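Local coordinates for reticulocyte-binding protein 2a (Plasmodium vivax, PDB 4Z8N) that probably binds a receptor on the surface of host red blood cells through its helical erythrocyte-binding domain, helping the malaria parasite to invade them, at residues T20-M28 / M60-N68. Residues are numbered along the deposited sequence; the frame is centred on the assembly and turned at random.
Sequences TVYPFYVQM and MSSIQNQIN
Met60 and Phe24 meet in a Met-aromatic contact where a loop of the mostly helical erythrocyte-binding domain packs on helix 42-69. Residues 20-25 lead from the short strand 17-19 into helix 26-37, with a cis peptide bond before Pro23, and the last turns of helix 42-69 offer Met60, Ile63 and Ile67 to this loop, with Gln64 bending its end in from the flank. No hydrogen bond crosses the interface; the contacts are mainly apolar, and the loop packs on the helix almost wholly through side chains.

Met60 can be followed outward. Its CB meets CE of Met28 at 3.6 Å, and its CG skirts CE2 of Tyr22. The sulfur is near two rings: Met60 SD is at the edge of the Phe24 ring, nearly in its plane and 3.8 Å from CD2 of Phe24, and approaches the Tyr22 ring obliquely. With CG of Met60 anti to the backbone N (chi1 177°), bends at the next two torsions turn the methyl back toward the loop. There CE of Met60 touches CB of Pro23, CE of Met28 and, at 3.5 Å, CE2 of Tyr22.

Phe24 points at the helix and is held from several directions. Ile67 CG1 lies over one ring face, a CH-pi contact 4.0 Å from the centroid of the Phe24 ring, while Ile63 CG2 packs against CD2 of Phe24. Gln64 brings its amide to the edge of that ring almost perpendicular to it (85°), yet turns that amide only 24° from the plane of the Tyr22 ring. Deeper in, Ile63 CD1 reaches Tyr25, whose ring also packs on Met119, Tyr122 and Met126 of helix 119-136. At the strand end of the loop, Ile67 CG2 rests 3.7 Å from the carbonyl O of Thr20.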
ATOM      1  N   THR A  20       3.229   5.538   2.508  1.00 39.16           N
ATOM      2  CA  THR A  20       4.058   6.736   2.458  1.00 38.02           C
ATOM      3  C   THR A  20       3.490   7.760   1.482  1.00 38.27           C
ATOM      4  O   THR A  20       4.014   8.867   1.357  1.00 37.10           O
ATOM      5  CB  THR A  20       5.504   6.403   2.054  1.00 34.70           C
ATOM      6  OG1 THR A  20       5.494   5.591   0.874  1.00 36.30           O
ATOM      7  CG2 THR A  20       6.215   5.658   3.173  1.00 36.63           C
ATOM      8  N   VAL A  21       2.418   7.384   0.792  1.00 37.74           N
ATOM      9  CA  VAL A  21       1.780   8.267  -0.177  1.00 37.74           C
ATOM     10  C   VAL A  21       0.318   8.534   0.190  1.00 36.56           C
ATOM     11  O   VAL A  21      -0.320   7.734   0.877  1.00 35.92           O
ATOM     12  CB  VAL A  21       1.854   7.683  -1.608  1.00 36.81           C
ATOM     13  CG1 VAL A  21       3.300   7.417  -2.004  1.00 36.42           C
ATOM     14  CG2 VAL A  21       1.024   6.418  -1.719  1.00 32.14           C
ATOM     15  N   TYR A  22      -0.193   9.676  -0.261  1.00 38.36           N
ATOM     16  CA  TYR A  22      -1.578  10.077  -0.027  1.00 41.35           C
ATOM     17  C   TYR A  22      -2.542   8.968  -0.448  1.00 37.74           C
ATOM     18  O   TYR A  22      -2.350   8.357  -1.496  1.00 35.22           O
ATOM     19  CB  TYR A  22      -1.872  11.371  -0.793  1.00 40.05           C
ATOM     20  CG  TYR A  22      -3.238  11.971  -0.554  1.00 43.20           C
ATOM     21  CD1 TYR A  22      -4.345  11.547  -1.282  1.00 43.41           C
ATOM     22  CD2 TYR A  22      -3.420  12.981   0.383  1.00 42.65           C
ATOM     23  CE1 TYR A  22      -5.593  12.096  -1.072  1.00 45.11           C
ATOM     24  CE2 TYR A  22      -4.665  13.539   0.596  1.00 46.38           C
ATOM     25  CZ  TYR A  22      -5.748  13.092  -0.132  1.00 47.70           C
ATOM     26  OH  TYR A  22      -6.989  13.645   0.079  1.00 53.38           O
ATOM     27  N   PRO A  23      -3.583   8.700   0.359  1.00 36.51           N
ATOM     28  CA  PRO A  23      -3.972   9.368   1.606  1.00 39.05           C
ATOM     29  C   PRO A  23      -3.426   8.715   2.880  1.00 38.04           C
ATOM     30  O   PRO A  23      -4.027   8.889   3.941  1.00 36.52           O
ATOM     31  CB  PRO A  23      -5.494   9.260   1.573  1.00 40.81           C
ATOM     32  CG  PRO A  23      -5.725   7.925   0.942  1.00 35.43           C
ATOM     33  CD  PRO A  23      -4.605   7.726  -0.065  1.00 35.86           C
ATOM     34  N   PHE A  24      -2.336   7.958   2.760  1.00 36.94           N
ATOM     35  CA  PHE A  24      -1.566   7.448   3.904  1.00 34.52           C
ATOM     36  C   PHE A  24      -2.282   6.400   4.770  1.00 34.08           C
ATOM     37  O   PHE A  24      -1.716   5.343   5.055  1.00 35.75           O
ATOM     38  CB  PHE A  24      -1.113   8.618   4.786  1.00 30.67           C
ATOM     39  CG  PHE A  24      -0.496   9.749   4.010  1.00 32.21           C
ATOM     40  CD1 PHE A  24       0.751   9.604   3.423  1.00 33.23           C
ATOM     41  CD2 PHE A  24      -1.168  10.952   3.857  1.00 36.37           C
ATOM     42  CE1 PHE A  24       1.318  10.640   2.702  1.00 33.53           C
ATOM     43  CE2 PHE A  24      -0.607  11.992   3.139  1.00 37.91           C
ATOM     44  CZ  PHE A  24       0.637  11.835   2.559  1.00 31.99           C
ATOM     45  N   TYR A  25      -3.506   6.687   5.199  1.00 33.99           N
ATOM     46  CA  TYR A  25      -4.280   5.732   5.998  1.00 35.21           C
ATOM     47  C   TYR A  25      -5.572   5.366   5.286  1.00 34.11           C
ATOM     48  O   TYR A  25      -6.193   6.213   4.646  1.00 35.72           O
ATOM     49  CB  TYR A  25      -4.599   6.300   7.383  1.00 37.24           C
ATOM     50  CG  TYR A  25      -3.426   6.342   8.336  1.00 39.44           C
ATOM     51  CD1 TYR A  25      -2.436   7.308   8.209  1.00 39.91           C
ATOM     52  CD2 TYR A  25      -3.322   5.427   9.376  1.00 40.70           C
ATOM     53  CE1 TYR A  25      -1.366   7.353   9.082  1.00 39.16           C
ATOM     54  CE2 TYR A  25      -2.255   5.464  10.257  1.00 42.26           C
ATOM     55  CZ  TYR A  25      -1.282   6.430  10.105  1.00 44.10           C
ATOM     56  OH  TYR A  25      -0.218   6.472  10.976  1.00 46.87           O
ATOM     57  N   VAL A  26      -5.987   4.109   5.411  1.00 32.55           N
ATOM     58  CA  VAL A  26      -7.163   3.633   4.691  1.00 34.32           C
ATOM     59  C   VAL A  26      -8.448   4.279   5.223  1.00 36.51           C
ATOM     60  O   VAL A  26      -9.406   4.459   4.474  1.00 40.58           O
ATOM     61  CB  VAL A  26      -7.278   2.088   4.753  1.00 35.99           C
ATOM     62  CG1 VAL A  26      -7.530   1.613   6.180  1.00 33.47           C
ATOM     63  CG2 VAL A  26      -8.367   1.589   3.812  1.00 33.89           C
ATOM     64  N   GLN A  27      -8.457   4.645   6.504  1.00 36.12           N
ATOM     65  CA  GLN A  27      -9.606   5.325   7.104  1.00 33.66           C
ATOM     66  C   GLN A  27      -9.913   6.635   6.380  1.00 36.31           C
ATOM     67  O   GLN A  27     -11.075   7.010   6.221  1.00 37.49           O
ATOM     68  CB  GLN A  27      -9.362   5.604   8.592  1.00 34.92           C
ATOM     69  CG  GLN A  27      -9.245   4.360   9.473  1.00 37.04           C
ATOM     70  CD  GLN A  27      -7.803   3.943   9.719  1.00 41.10           C
ATOM     71  OE1 GLN A  27      -7.002   3.848   8.788  1.00 41.26           O
ATOM     72  NE2 GLN A  27      -7.467   3.695  10.981  1.00 40.79           N
ATOM     73  N   MET A  28      -8.862   7.327   5.947  1.00 36.29           N
ATOM     74  CA  MET A  28      -9.011   8.606   5.262  1.00 36.02           C
ATOM     75  C   MET A  28      -9.676   8.396   3.913  1.00 41.90           C
ATOM     76  O   MET A  28     -10.475   9.216   3.464  1.00 44.21           O
ATOM     77  CB  MET A  28      -7.653   9.293   5.093  1.00 37.22           C
ATOM     78  CG  MET A  28      -6.891   9.480   6.401  1.00 38.20           C
ATOM     79  SD  MET A  28      -7.743  10.552   7.579  1.00 50.89           S
ATOM     80  CE  MET A  28      -7.386  12.164   6.899  1.00 44.83           C
ATOM     81  N   MET A  60      -5.536  15.336   8.122  1.00 41.52           N
ATOM     82  CA  MET A  60      -4.783  15.028   6.909  1.00 40.07           C
ATOM     83  C   MET A  60      -3.590  15.968   6.754  1.00 44.99           C
ATOM     84  O   MET A  60      -2.507  15.551   6.340  1.00 45.00           O
ATOM     85  CB  MET A  60      -5.685  15.115   5.673  1.00 37.66           C
ATOM     86  CG  MET A  60      -4.953  14.867   4.364  1.00 40.11           C
ATOM     87  SD  MET A  60      -4.265  13.195   4.265  1.00 48.15           S
ATOM     88  CE  MET A  60      -5.684  12.254   3.705  1.00 40.11           C
ATOM     89  N   SER A  61      -3.797  17.235   7.095  1.00 50.33           N
ATOM     90  CA  SER A  61      -2.740  18.233   7.002  1.00 57.77           C
ATOM     91  C   SER A  61      -1.592  17.906   7.954  1.00 59.85           C
ATOM     92  O   SER A  61      -0.423  18.044   7.597  1.00 60.59           O
ATOM     93  CB  SER A  61      -3.294  19.628   7.296  1.00 65.77           C
ATOM     94  OG  SER A  61      -4.242  20.013   6.314  1.00 68.40           O
ATOM     95  N   SER A  62      -1.932  17.463   9.159  1.00 58.03           N
ATOM     96  CA  SER A  62      -0.930  17.102  10.156  1.00 58.48           C
ATOM     97  C   SER A  62      -0.129  15.878   9.717  1.00 56.40           C
ATOM     98  O   SER A  62       1.085  15.815   9.916  1.00 58.51           O
ATOM     99  CB  SER A  62      -1.589  16.841  11.511  1.00 61.44           C
ATOM    100  OG  SER A  62      -2.228  18.010  11.997  1.00 65.63           O
ATOM    101  N   ILE A  63      -0.818  14.910   9.121  1.00 48.69           N
ATOM    102  CA  ILE A  63      -0.169  13.718   8.590  1.00 45.89           C
ATOM    103  C   ILE A  63       0.747  14.084   7.429  1.00 48.24           C
ATOM    104  O   ILE A  63       1.901  13.661   7.376  1.00 44.86           O
ATOM    105  CB  ILE A  63      -1.200  12.676   8.117  1.00 45.07           C
ATOM    106  CG1 ILE A  63      -2.056  12.202   9.293  1.00 44.99           C
ATOM    107  CG2 ILE A  63      -0.505  11.492   7.452  1.00 39.86           C
ATOM    108  CD1 ILE A  63      -3.170  11.258   8.892  1.00 42.83           C
ATOM    109  N   GLN A  64       0.221  14.884   6.507  1.00 50.73           N
ATOM    110  CA  GLN A  64       0.961  15.294   5.321  1.00 55.22           C
ATOM    111  C   GLN A  64       2.227  16.060   5.691  1.00 56.75           C
ATOM    112  O   GLN A  64       3.279  15.868   5.079  1.00 53.52           O
ATOM    113  CB  GLN A  64       0.071  16.146   4.413  1.00 62.89           C
ATOM    114  CG  GLN A  64       0.487  16.136   2.955  1.00 69.01           C
ATOM    115  CD  GLN A  64      -0.692  15.951   2.020  1.00 72.86           C
ATOM    116  OE1 GLN A  64      -1.833  16.252   2.376  1.00 74.01           O
ATOM    117  NE2 GLN A  64      -0.423  15.450   0.820  1.00 73.81           N
ATOM    118  N   ASN A  65       2.122  16.926   6.696  1.00 54.95           N
ATOM    119  CA  ASN A  65       3.275  17.678   7.176  1.00 60.63           C
ATOM    120  C   ASN A  65       4.330  16.761   7.782  1.00 56.80           C
ATOM    121  O   ASN A  65       5.529  16.969   7.593  1.00 52.77           O
ATOM    122  CB  ASN A  65       2.848  18.729   8.204  1.00 69.07           C
ATOM    123  CG  ASN A  65       1.998  19.826   7.595  1.00 76.76           C
ATOM    124  OD1 ASN A  65       2.104  20.120   6.405  1.00 78.19           O
ATOM    125  ND2 ASN A  65       1.147  20.437   8.411  1.00 81.71           N
ATOM    126  N   GLN A  66       3.876  15.747   8.512  1.00 52.14           N
ATOM    127  CA  GLN A  66       4.784  14.772   9.099  1.00 52.91           C
ATOM    128  C   GLN A  66       5.538  14.010   8.011  1.00 48.82           C
ATOM    129  O   GLN A  66       6.755  13.841   8.095  1.00 45.17           O
ATOM    130  CB  GLN A  66       4.025  13.795   9.998  1.00 53.16           C
ATOM    131  CG  GLN A  66       4.904  12.704  10.587  1.00 53.58           C
ATOM    132  CD  GLN A  66       4.164  11.824  11.573  1.00 53.42           C
ATOM    133  OE1 GLN A  66       3.380  12.311  12.389  1.00 55.23           O
ATOM    134  NE2 GLN A  66       4.408  10.521  11.502  1.00 48.53           N
ATOM    135  N   ILE A  67       4.811  13.562   6.990  1.00 48.09           N
ATOM    136  CA  ILE A  67       5.415  12.852   5.867  1.00 44.54           C
ATOM    137  C   ILE A  67       6.419  13.748   5.146  1.00 47.28           C
ATOM    138  O   ILE A  67       7.471  13.285   4.703  1.00 44.69           O
ATOM    139  CB  ILE A  67       4.352  12.361   4.862  1.00 49.12           C
ATOM    140  CG1 ILE A  67       3.339  11.450   5.554  1.00 50.66           C
ATOM    141  CG2 ILE A  67       5.006  11.611   3.709  1.00 44.30           C
ATOM    142  CD1 ILE A  67       3.931  10.151   6.050  1.00 47.20           C
ATOM    143  N   ASN A  68       6.093  15.033   5.044  1.00 50.69           N
ATOM    144  CA  ASN A  68       6.984  16.002   4.416  1.00 55.80           C
ATOM    145  C   ASN A  68       8.286  16.177   5.192  1.00 55.08           C
ATOM    146  O   ASN A  68       9.330  16.465   4.609  1.00 58.41           O
ATOM    147  CB  ASN A  68       6.288  17.357   4.264  1.00 58.31           C
ATOM    148  CG  ASN A  68       5.173  17.327   3.240  1.00 64.17           C
ATOM    149  OD1 ASN A  68       5.109  16.425   2.403  1.00 67.28           O
ATOM    150  ND2 ASN A  68       4.291  18.319   3.295  1.00 66.78           N
TER